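Local coordinates for protein MmeI (Methylophilus methylotrophus, PDB 5HR4) that binds DNA as a type IIL restriction-modification enzyme and probably methylates the amino group of adenine, using S-adenosyl-L-methionine as methyl donor, at residues L513-Y518 with S548-L553; I615-R620 with D624-K629. All blocks are in the same frame, centred on the assembly; numbering follows the deposited sequence.

How the interactions relate
Along the chain, 513-518 leads into helix 517-524, strand 532-538 of the methyltransferase sheet follows, and helix 544-556 then brings 548-553 back against the first segment. Interaction 1 closes this helix-strand-helix loop of 29 intervening residues. The chain next runs through the four remaining strands of the mixed sheet, ending in edge strand 608-612, and then makes interaction 2, a tight loop with three residues between 615-620 and 624-629. The two contacts are in series, neither nested nor crossed. Helix 544-556 joins them: L550 faces interaction 1, while W551 packs on P617 and I626, so that this helix of the methyltransferase fold packs on the loop leading into the target recognition region.

Interaction 1: residues L513-Y518 with S548-L553. With SFG (sinefungin), chain H.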
ATOM      1  N   LEU A 513      -8.090   4.442  -4.099  1.00 31.44           N
ATOM      2  CA  LEU A 513      -9.199   3.850  -3.365  1.00 26.99           C
ATOM      3  C   LEU A 513      -8.987   3.956  -1.857  1.00 32.01           C
ATOM      4  O   LEU A 513      -9.952   4.142  -1.104  1.00 34.08           O
ATOM      5  CB  LEU A 513      -9.395   2.389  -3.773  1.00 27.10           C
ATOM      6  CG  LEU A 513     -10.648   1.737  -3.166  1.00 27.69           C
ATOM      7  CD1 LEU A 513     -11.869   2.627  -3.349  1.00 22.86           C
ATOM      8  CD2 LEU A 513     -10.882   0.368  -3.744  1.00 20.73           C
ATOM      9  N   VAL A 514      -7.734   3.840  -1.390  1.00 31.07           N
ATOM     10  CA  VAL A 514      -7.498   3.814   0.055  1.00 28.78           C
ATOM     11  C   VAL A 514      -7.971   5.108   0.705  1.00 32.28           C
ATOM     12  O   VAL A 514      -8.387   5.110   1.875  1.00 31.53           O
ATOM     13  CB  VAL A 514      -6.013   3.538   0.380  1.00 31.33           C
ATOM     14  CG1 VAL A 514      -5.120   4.658  -0.104  1.00 25.31           C
ATOM     15  CG2 VAL A 514      -5.822   3.319   1.886  1.00 33.10           C
ATOM     16  N   ALA A 515      -7.950   6.220  -0.040  1.00 30.52           N
ATOM     17  CA  ALA A 515      -8.398   7.486   0.528  1.00 28.47           C
ATOM     18  C   ALA A 515      -9.811   7.381   1.076  1.00 30.81           C
ATOM     19  O   ALA A 515     -10.110   7.960   2.118  1.00 31.42           O
ATOM     20  CB  ALA A 515      -8.307   8.594  -0.513  1.00 24.45           C
ATOM     21  N   ALA A 516     -10.669   6.585   0.429  1.00 37.13           N
ATOM     22  CA  ALA A 516     -12.064   6.433   0.851  1.00 33.06           C
ATOM     23  C   ALA A 516     -12.230   6.109   2.341  1.00 31.70           C
ATOM     24  O   ALA A 516     -13.184   6.572   2.973  1.00 36.24           O
ATOM     25  CB  ALA A 516     -12.732   5.353   0.014  1.00 31.72           C
ATOM     26  N   TRP A 517     -11.348   5.298   2.923  1.00 31.11           N
ATOM     27  CA  TRP A 517     -11.554   4.957   4.334  1.00 36.32           C
ATOM     28  C   TRP A 517     -11.353   6.145   5.273  1.00 33.59           C
ATOM     29  O   TRP A 517     -11.836   6.098   6.407  1.00 32.48           O
ATOM     30  CB  TRP A 517     -10.636   3.812   4.780  1.00 33.63           C
ATOM     31  CG  TRP A 517     -11.167   2.459   4.431  1.00 31.79           C
ATOM     32  CD1 TRP A 517     -11.613   1.504   5.291  1.00 30.86           C
ATOM     33  CD2 TRP A 517     -11.320   1.918   3.118  1.00 31.80           C
ATOM     34  NE1 TRP A 517     -12.031   0.396   4.593  1.00 27.14           N
ATOM     35  CE2 TRP A 517     -11.858   0.626   3.257  1.00 28.78           C
ATOM     36  CE3 TRP A 517     -11.043   2.399   1.838  1.00 32.64           C
ATOM     37  CZ2 TRP A 517     -12.125  -0.194   2.164  1.00 34.92           C
ATOM     38  CZ3 TRP A 517     -11.314   1.587   0.747  1.00 33.62           C
ATOM     39  CH2 TRP A 517     -11.852   0.305   0.916  1.00 36.03           C
ATOM     40  N   TYR A 518     -10.664   7.206   4.832  1.00 31.01           N
ATOM     41  CA  TYR A 518     -10.405   8.331   5.730  1.00 31.65           C
ATOM     42  C   TYR A 518     -11.657   9.151   6.024  1.00 36.45           C
ATOM     43  O   TYR A 518     -11.919   9.431   7.209  1.00 37.42           O
ATOM     44  CB  TYR A 518      -9.280   9.200   5.164  1.00 30.86           C
ATOM     45  CG  TYR A 518      -7.901   8.606   5.319  1.00 32.02           C
ATOM     46  CD1 TYR A 518      -7.480   7.554   4.510  1.00 31.12           C
ATOM     47  CD2 TYR A 518      -7.011   9.114   6.256  1.00 35.76           C
ATOM     48  CE1 TYR A 518      -6.230   7.015   4.637  1.00 31.72           C
ATOM     49  CE2 TYR A 518      -5.744   8.582   6.397  1.00 35.19           C
ATOM     50  CZ  TYR A 518      -5.363   7.531   5.587  1.00 36.93           C
ATOM     51  OH  TYR A 518      -4.108   6.999   5.720  1.00 35.06           O
ATOM     52  N   SER A 548      -4.155  17.809  -2.496  1.00 44.75           N
ATOM     53  CA  SER A 548      -5.192  18.826  -2.604  1.00 41.86           C
ATOM     54  C   SER A 548      -6.596  18.238  -2.539  1.00 44.84           C
ATOM     55  O   SER A 548      -7.534  18.965  -2.202  1.00 49.22           O
ATOM     56  CB  SER A 548      -5.042  19.604  -3.915  1.00 45.98           C
ATOM     57  OG  SER A 548      -3.687  19.972  -4.171  1.00 58.23           O
ATOM     58  N   LEU A 549      -6.784  16.959  -2.876  1.00 39.69           N
ATOM     59  CA  LEU A 549      -8.140  16.431  -2.973  1.00 37.56           C
ATOM     60  C   LEU A 549      -8.600  15.717  -1.724  1.00 38.04           C
ATOM     61  O   LEU A 549      -9.807  15.530  -1.561  1.00 40.54           O
ATOM     62  CB  LEU A 549      -8.282  15.464  -4.155  1.00 34.50           C
ATOM     63  CG  LEU A 549      -7.786  15.985  -5.507  1.00 37.42           C
ATOM     64  CD1 LEU A 549      -7.845  14.876  -6.522  1.00 36.31           C
ATOM     65  CD2 LEU A 549      -8.539  17.233  -5.981  1.00 34.48           C
ATOM     66  N   LEU A 550      -7.687  15.317  -0.840  1.00 42.68           N
ATOM     67  CA  LEU A 550      -8.062  14.551   0.345  1.00 41.31           C
ATOM     68  C   LEU A 550      -8.007  15.353   1.632  1.00 44.11           C
ATOM     69  O   LEU A 550      -8.886  15.211   2.484  1.00 44.03           O
ATOM     70  CB  LEU A 550      -7.160  13.322   0.499  1.00 39.77           C
ATOM     71  CG  LEU A 550      -7.450  12.484   1.746  1.00 36.61           C
ATOM     72  CD1 LEU A 550      -8.915  12.094   1.783  1.00 37.36           C
ATOM     73  CD2 LEU A 550      -6.600  11.247   1.754  1.00 37.39           C
ATOM     74  N   TRP A 551      -7.006  16.192   1.791  1.00 43.24           N
ATOM     75  CA  TRP A 551      -6.768  16.836   3.075  1.00 45.22           C
ATOM     76  C   TRP A 551      -7.601  18.094   3.324  1.00 47.90           C
ATOM     77  O   TRP A 551      -7.902  18.389   4.489  1.00 49.35           O
ATOM     78  CB  TRP A 551      -5.271  17.101   3.203  1.00 40.95           C
ATOM     79  CG  TRP A 551      -4.623  15.784   3.311  1.00 39.03           C
ATOM     80  CD1 TRP A 551      -4.021  15.070   2.311  1.00 41.06           C
ATOM     81  CD2 TRP A 551      -4.604  14.950   4.470  1.00 41.11           C
ATOM     82  NE1 TRP A 551      -3.590  13.855   2.793  1.00 38.61           N
ATOM     83  CE2 TRP A 551      -3.939  13.756   4.117  1.00 40.24           C
ATOM     84  CE3 TRP A 551      -5.059  15.108   5.786  1.00 42.33           C
ATOM     85  CZ2 TRP A 551      -3.722  12.725   5.033  1.00 35.15           C
ATOM     86  CZ3 TRP A 551      -4.848  14.085   6.688  1.00 38.42           C
ATOM     87  CH2 TRP A 551      -4.185  12.907   6.306  1.00 37.82           C
ATOM     88  N   PRO A 552      -8.001  18.859   2.298  1.00 48.38           N
ATOM     89  CA  PRO A 552      -9.021  19.888   2.544  1.00 46.08           C
ATOM     90  C   PRO A 552     -10.257  19.327   3.222  1.00 50.11           C
ATOM     91  O   PRO A 552     -10.729  19.882   4.224  1.00 54.47           O
ATOM     92  CB  PRO A 552      -9.310  20.413   1.134  1.00 44.05           C
ATOM     93  CG  PRO A 552      -8.014  20.312   0.458  1.00 38.37           C
ATOM     94  CD  PRO A 552      -7.407  19.022   0.955  1.00 46.30           C
ATOM     95  N   LEU A 553     -10.784  18.214   2.710  1.00 46.67           N
ATOM     96  CA  LEU A 553     -11.960  17.611   3.320  1.00 44.48           C
ATOM     97  C   LEU A 553     -11.658  17.093   4.722  1.00 52.97           C
ATOM     98  O   LEU A 553     -12.485  17.240   5.632  1.00 56.40           O
ATOM     99  CB  LEU A 553     -12.486  16.488   2.435  1.00 43.34           C
ATOM    100  CG  LEU A 553     -13.625  15.681   3.052  1.00 49.76           C
ATOM    101  CD1 LEU A 553     -14.889  16.519   3.158  1.00 45.25           C
ATOM    102  CD2 LEU A 553     -13.869  14.400   2.258  1.00 48.52           C
TER
HETATM  103  N   SFG H1002      -4.618  -6.203   7.048  1.00 39.36           N
HETATM  104  CA  SFG H1002      -5.000  -7.467   6.454  1.00 41.66           C
HETATM  105  C   SFG H1002      -3.992  -8.500   6.918  1.00 44.47           C
HETATM  106  O   SFG H1002      -3.056  -8.134   7.663  1.00 45.42           O
HETATM  107  OXT SFG H1002      -4.084  -9.704   6.577  1.00 43.95           O
HETATM  108  CB  SFG H1002      -4.985  -7.362   4.933  1.00 40.94           C
HETATM  109  CG  SFG H1002      -5.880  -6.200   4.533  1.00 38.68           C
HETATM  110  CD  SFG H1002      -5.625  -5.964   3.062  1.00 36.43           C
HETATM  111  NE  SFG H1002      -4.418  -5.166   2.968  1.00 35.96           N
HETATM  112  C5' SFG H1002      -6.811  -5.262   2.381  1.00 40.93           C
HETATM  113  C4' SFG H1002      -8.183  -5.996   2.559  1.00 40.18           C
HETATM  114  O4' SFG H1002      -9.146  -5.167   2.271  1.00 39.00           O
HETATM  115  C3' SFG H1002      -8.402  -7.165   1.582  1.00 45.25           C
HETATM  116  O3' SFG H1002      -8.438  -8.305   2.313  1.00 50.67           O
HETATM  117  C2' SFG H1002      -9.754  -6.883   0.863  1.00 42.99           C
HETATM  118  O2' SFG H1002     -10.590  -8.111   0.753  1.00 45.35           O
HETATM  119  C1' SFG H1002     -10.348  -6.036   1.642  1.00 38.60           C
HETATM  120  N9  SFG H1002     -11.157  -5.083   0.947  1.00 33.27           N
HETATM  121  C8  SFG H1002     -10.920  -4.493  -0.221  1.00 37.02           C
HETATM  122  N7  SFG H1002     -11.913  -3.637  -0.468  1.00 34.95           N
HETATM  123  C5  SFG H1002     -12.761  -3.696   0.559  1.00 38.51           C
HETATM  124  C6  SFG H1002     -13.940  -3.032   0.793  1.00 37.93           C
HETATM  125  N6  SFG H1002     -14.668  -2.041   0.039  1.00 32.91           N
HETATM  126  N1  SFG H1002     -14.637  -3.251   1.902  1.00 36.32           N
HETATM  127  C2  SFG H1002     -14.168  -4.143   2.807  1.00 32.87           C
HETATM  128  N3  SFG H1002     -13.004  -4.804   2.573  1.00 34.79           N
HETATM  129  C4  SFG H1002     -12.296  -4.579   1.443  1.00 35.93           C
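A single leucine carries this contact: L550 of helix 544-556 sends its two methyl branches to two different residues of 513-518. CD2 of L550 meets CB of A515 at 3.9 Å, and CD1 lies more loosely beside Y518, 4.5 Å from its CB. With CG anti to the backbone N (chi1 178°), both methyl groups are carried toward 513-518. A515 and L550 also mark the nearest approach of the backbones, their CA atoms 7.1 Å apart, a spacing consistent with the short alanine side chain. CG of L550 sits over one face of the W551 ring, offset toward its rim.

The Y518 ring packs on strands 532-538 and 581-588, meeting F587 with planes about 25° apart and F535 edge-to-face, and its own edge is turned to V514 O. W517 leaves the same turn in another direction, its CG anti to the carbonyl carbon (chi1 -83°), and lines the sinefungin pocket. Its six-membered ring presents an edge to the purine, with CZ2 of W517 3.6 Å from C6 of sinefungin and CH2 3.8 Å from N6. The two ring systems stand steeply to one another rather than flat. NE1 of W517, hydrogen-bonded to P362 O, fixes the rotation of the indole. With an alanine at W517, the purine would probably lose the indole edge beside C6 and N6, and P362 O its indole N-H.

Segment 513-518 therefore faces cofactor analogue and helix at once, in a Rossmann-like methyltransferase fold where the two segments lie on either side of strand 532-538 in the chain. Across them the touching atoms are all carbon, so the contact rests on apolar burial, with no polar pairing to fix it, while the N-H groups of W517 and W551 are satisfied by P362 O and I541 O.

Interaction 2: residues I615-R620 with D624-K629; sequences INPYLR and DVIACK. With nucleotides of chain B.
Y618 and A627 make the one hydrogen bond between the segments: the backbone N-H of A627 points at OH of Y618, 2.9 Å from N to OH with an angle of 161° at the hydrogen. V625 O lies in the plane of the same ring, at its edge, 3.8 Å from CE1. NH2 of R620 sits over one face of the Y618 ring, offset toward the rim, and CB of Y618 lies over the rim of the guanidinium, whose NH1 is hydrogen-bonded to N800 O.

Apolar contacts centre on I626. Its CG1 meets CG of P617 at 3.8 Å, and CG2, anti to the backbone N, lies 4.3 Å from CZ of Y618. W551 of helix 544-556 packs on both P617 and I626.

The shape of 615-620 comes from a type I turn, N616 to L619, followed by a G1-type beta bulge: L619 takes a left-handed backbone conformation (phi 66°), and N616 N is hydrogen-bonded to R620 O in addition to the turn bond from L619 N to N616 O.

Charged and amide groups meet at the ends. The N616 amide and D624 carboxylate run in opposite directions, planes 36° apart, with ND2 of N616 3.7 Å from OD1 of D624, too far for a hydrogen bond; OD1 is held by N614 ND2. At the far end, extended K629 runs beside the phosphate of DC4 of chain B, while its NZ forms a salt bridge with E545.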
ATOM      1  N   ILE A 615       2.336  17.993  12.141  1.00 33.99           N
ATOM      2  CA  ILE A 615       2.410  17.001  11.076  1.00 36.56           C
ATOM      3  C   ILE A 615       1.554  17.462   9.903  1.00 34.85           C
ATOM      4  O   ILE A 615       0.333  17.619  10.032  1.00 34.28           O
ATOM      5  CB  ILE A 615       2.013  15.600  11.552  1.00 35.29           C
ATOM      6  CG1 ILE A 615       2.848  15.224  12.770  1.00 31.60           C
ATOM      7  CG2 ILE A 615       2.300  14.603  10.447  1.00 29.33           C
ATOM      8  CD1 ILE A 615       2.771  13.763  13.126  1.00 33.08           C
ATOM      9  N   ASN A 616       2.224  17.684   8.767  1.00 36.32           N
ATOM     10  CA  ASN A 616       1.641  18.138   7.508  1.00 35.88           C
ATOM     11  C   ASN A 616       0.688  17.121   6.915  1.00 31.26           C
ATOM     12  O   ASN A 616       0.803  15.923   7.167  1.00 36.07           O
ATOM     13  CB  ASN A 616       2.731  18.362   6.462  1.00 30.93           C
ATOM     14  CG  ASN A 616       3.068  19.795   6.296  1.00 37.16           C
ATOM     15  OD1 ASN A 616       4.156  20.144   5.831  1.00 43.78           O
ATOM     16  ND2 ASN A 616       2.141  20.660   6.694  1.00 39.38           N
ATOM     17  N   PRO A 617      -0.215  17.569   6.056  1.00 33.63           N
ATOM     18  CA  PRO A 617      -0.841  16.621   5.113  1.00 36.74           C
ATOM     19  C   PRO A 617       0.177  15.908   4.220  1.00 34.33           C
ATOM     20  O   PRO A 617      -0.094  14.794   3.757  1.00 34.01           O
ATOM     21  CB  PRO A 617      -1.812  17.502   4.311  1.00 36.45           C
ATOM     22  CG  PRO A 617      -1.454  18.942   4.660  1.00 40.78           C
ATOM     23  CD  PRO A 617      -0.804  18.914   6.005  1.00 37.78           C
ATOM     24  N   TYR A 618       1.351  16.502   3.985  1.00 31.97           N
ATOM     25  CA  TYR A 618       2.479  15.806   3.373  1.00 29.20           C
ATOM     26  C   TYR A 618       3.284  14.959   4.370  1.00 35.91           C
ATOM     27  O   TYR A 618       4.282  14.336   3.967  1.00 30.96           O
ATOM     28  CB  TYR A 618       3.428  16.812   2.713  1.00 28.08           C
ATOM     29  CG  TYR A 618       2.820  17.752   1.703  1.00 29.51           C
ATOM     30  CD1 TYR A 618       2.314  18.985   2.084  1.00 28.95           C
ATOM     31  CD2 TYR A 618       2.776  17.410   0.347  1.00 32.98           C
ATOM     32  CE1 TYR A 618       1.780  19.854   1.139  1.00 34.01           C
ATOM     33  CE2 TYR A 618       2.238  18.257  -0.588  1.00 29.23           C
ATOM     34  CZ  TYR A 618       1.746  19.480  -0.194  1.00 35.20           C
ATOM     35  OH  TYR A 618       1.208  20.334  -1.141  1.00 46.16           O
ATOM     36  N   LEU A 619       2.875  14.926   5.650  1.00 34.35           N
ATOM     37  CA  LEU A 619       3.596  14.264   6.746  1.00 32.20           C
ATOM     38  C   LEU A 619       4.935  14.924   7.040  1.00 34.02           C
ATOM     39  O   LEU A 619       5.890  14.246   7.420  1.00 38.38           O
ATOM     40  CB  LEU A 619       3.811  12.774   6.490  1.00 31.25           C
ATOM     41  CG  LEU A 619       2.589  11.981   6.055  1.00 30.00           C
ATOM     42  CD1 LEU A 619       2.967  10.525   5.885  1.00 30.10           C
ATOM     43  CD2 LEU A 619       1.522  12.156   7.096  1.00 29.15           C
ATOM     44  N   ARG A 620       5.026  16.238   6.875  1.00 33.09           N
ATOM     45  CA  ARG A 620       6.224  16.979   7.238  1.00 34.61           C
ATOM     46  C   ARG A 620       5.970  17.858   8.458  1.00 40.95           C
ATOM     47  O   ARG A 620       4.831  18.198   8.798  1.00 37.68           O
ATOM     48  CB  ARG A 620       6.704  17.857   6.080  1.00 34.13           C
ATOM     49  CG  ARG A 620       7.336  17.107   4.926  1.00 36.15           C
ATOM     50  CD  ARG A 620       7.877  18.103   3.912  1.00 34.68           C
ATOM     51  NE  ARG A 620       6.789  18.899   3.353  1.00 37.75           N
ATOM     52  CZ  ARG A 620       6.300  18.737   2.127  1.00 37.90           C
ATOM     53  NH1 ARG A 620       6.822  17.826   1.311  1.00 33.61           N
ATOM     54  NH2 ARG A 620       5.305  19.504   1.708  1.00 33.71           N
ATOM     55  N   ASP A 624       0.422  24.190   7.265  1.00 40.26           N
ATOM     56  CA  ASP A 624      -0.675  23.398   6.726  1.00 42.18           C
ATOM     57  C   ASP A 624      -1.154  23.886   5.354  1.00 44.21           C
ATOM     58  O   ASP A 624      -2.285  23.586   4.955  1.00 51.61           O
ATOM     59  CB  ASP A 624      -1.839  23.379   7.717  1.00 38.38           C
ATOM     60  CG  ASP A 624      -1.831  22.144   8.595  1.00 48.35           C
ATOM     61  OD1 ASP A 624      -0.741  21.573   8.790  1.00 52.86           O
ATOM     62  OD2 ASP A 624      -2.906  21.726   9.082  1.00 53.69           O
ATOM     63  N   VAL A 625      -0.317  24.609   4.624  1.00 38.79           N
ATOM     64  CA  VAL A 625      -0.656  25.076   3.286  1.00 39.60           C
ATOM     65  C   VAL A 625      -0.371  23.966   2.285  1.00 43.46           C
ATOM     66  O   VAL A 625       0.705  23.356   2.305  1.00 45.48           O
ATOM     67  CB  VAL A 625       0.143  26.341   2.941  1.00 42.17           C
ATOM     68  CG1 VAL A 625       0.031  26.646   1.472  1.00 40.45           C
ATOM     69  CG2 VAL A 625      -0.331  27.511   3.779  1.00 42.11           C
ATOM     70  N   ILE A 626      -1.325  23.708   1.397  1.00 45.35           N
ATOM     71  CA  ILE A 626      -1.190  22.686   0.368  1.00 45.92           C
ATOM     72  C   ILE A 626      -1.005  23.368  -0.978  1.00 47.31           C
ATOM     73  O   ILE A 626      -1.710  24.335  -1.293  1.00 54.88           O
ATOM     74  CB  ILE A 626      -2.413  21.749   0.341  1.00 45.28           C
ATOM     75  CG1 ILE A 626      -2.529  20.994   1.666  1.00 43.29           C
ATOM     76  CG2 ILE A 626      -2.302  20.784  -0.824  1.00 43.92           C
ATOM     77  CD1 ILE A 626      -3.697  20.011   1.727  1.00 44.55           C
ATOM     78  N   ALA A 627      -0.064  22.858  -1.776  1.00 44.14           N
ATOM     79  CA  ALA A 627       0.156  23.354  -3.132  1.00 47.17           C
ATOM     80  C   ALA A 627      -0.845  22.707  -4.093  1.00 48.11           C
ATOM     81  O   ALA A 627      -0.937  21.476  -4.165  1.00 49.64           O
ATOM     82  CB  ALA A 627       1.594  23.067  -3.557  1.00 41.51           C
ATOM     83  N   CYS A 628      -1.598  23.531  -4.825  1.00 51.96           N
ATOM     84  CA  CYS A 628      -2.674  23.061  -5.696  1.00 46.99           C
ATOM     85  C   CYS A 628      -2.240  23.066  -7.152  1.00 41.60           C
ATOM     86  O   CYS A 628      -1.569  23.994  -7.602  1.00 43.70           O
ATOM     87  CB  CYS A 628      -3.927  23.933  -5.567  1.00 44.89           C
ATOM     88  SG  CYS A 628      -4.605  24.128  -3.905  1.00 78.49           S
ATOM     89  N   LYS A 629      -2.635  22.023  -7.879  1.00 46.77           N
ATOM     90  CA  LYS A 629      -2.630  22.006  -9.342  1.00 43.91           C
ATOM     91  C   LYS A 629      -3.030  23.360  -9.916  1.00 43.34           C
ATOM     92  O   LYS A 629      -3.988  23.990  -9.449  1.00 41.86           O
ATOM     93  CB  LYS A 629      -3.620  20.942  -9.834  1.00 46.63           C
ATOM     94  CG  LYS A 629      -3.084  19.815 -10.707  1.00 40.26           C
ATOM     95  CD  LYS A 629      -4.238  18.857 -10.942  1.00 42.95           C
ATOM     96  CE  LYS A 629      -3.865  17.637 -11.760  1.00 44.88           C
ATOM     97  NZ  LYS A 629      -4.833  16.520 -11.479  1.00 46.72           N
TER
ATOM     98  P    DC B   4      -1.801  16.926 -14.864  1.00 34.86           P
ATOM     99  OP1  DC B   4      -2.955  17.844 -14.713  1.00 38.24           O
ATOM    100  OP2  DC B   4      -0.422  17.460 -14.983  1.00 36.05           O
ATOM    101  O5'  DC B   4      -1.836  15.963 -13.621  1.00 36.59           O
ATOM    102  C5'  DC B   4      -0.623  15.523 -13.019  1.00 37.29           C
ATOM    103  C4'  DC B   4      -0.888  14.196 -12.366  1.00 36.78           C
ATOM    104  O4'  DC B   4      -1.377  13.281 -13.371  1.00 36.94           O
ATOM    105  C3'  DC B   4       0.286  13.530 -11.671  1.00 36.07           C
ATOM    106  O3'  DC B   4      -0.149  13.116 -10.365  1.00 40.81           O
ATOM    107  C2'  DC B   4       0.633  12.341 -12.592  1.00 35.11           C
ATOM    108  C1'  DC B   4      -0.666  12.072 -13.337  1.00 35.13           C
ATOM    109  N1   DC B   4      -0.492  11.620 -14.774  1.00 37.29           N
ATOM    110  C2   DC B   4      -1.470  10.804 -15.357  1.00 32.16           C
ATOM    111  O2   DC B   4      -2.438  10.449 -14.675  1.00 30.99           O
ATOM    112  N3   DC B   4      -1.331  10.421 -16.655  1.00 33.49           N
ATOM    113  C4   DC B   4      -0.279  10.830 -17.358  1.00 33.72           C
ATOM    114  N4   DC B   4      -0.181  10.410 -18.617  1.00 32.62           N
ATOM    115  C5   DC B   4       0.735  11.663 -16.788  1.00 30.00           C
ATOM    116  C6   DC B   4       0.585  12.041 -15.507  1.00 32.88           C
TER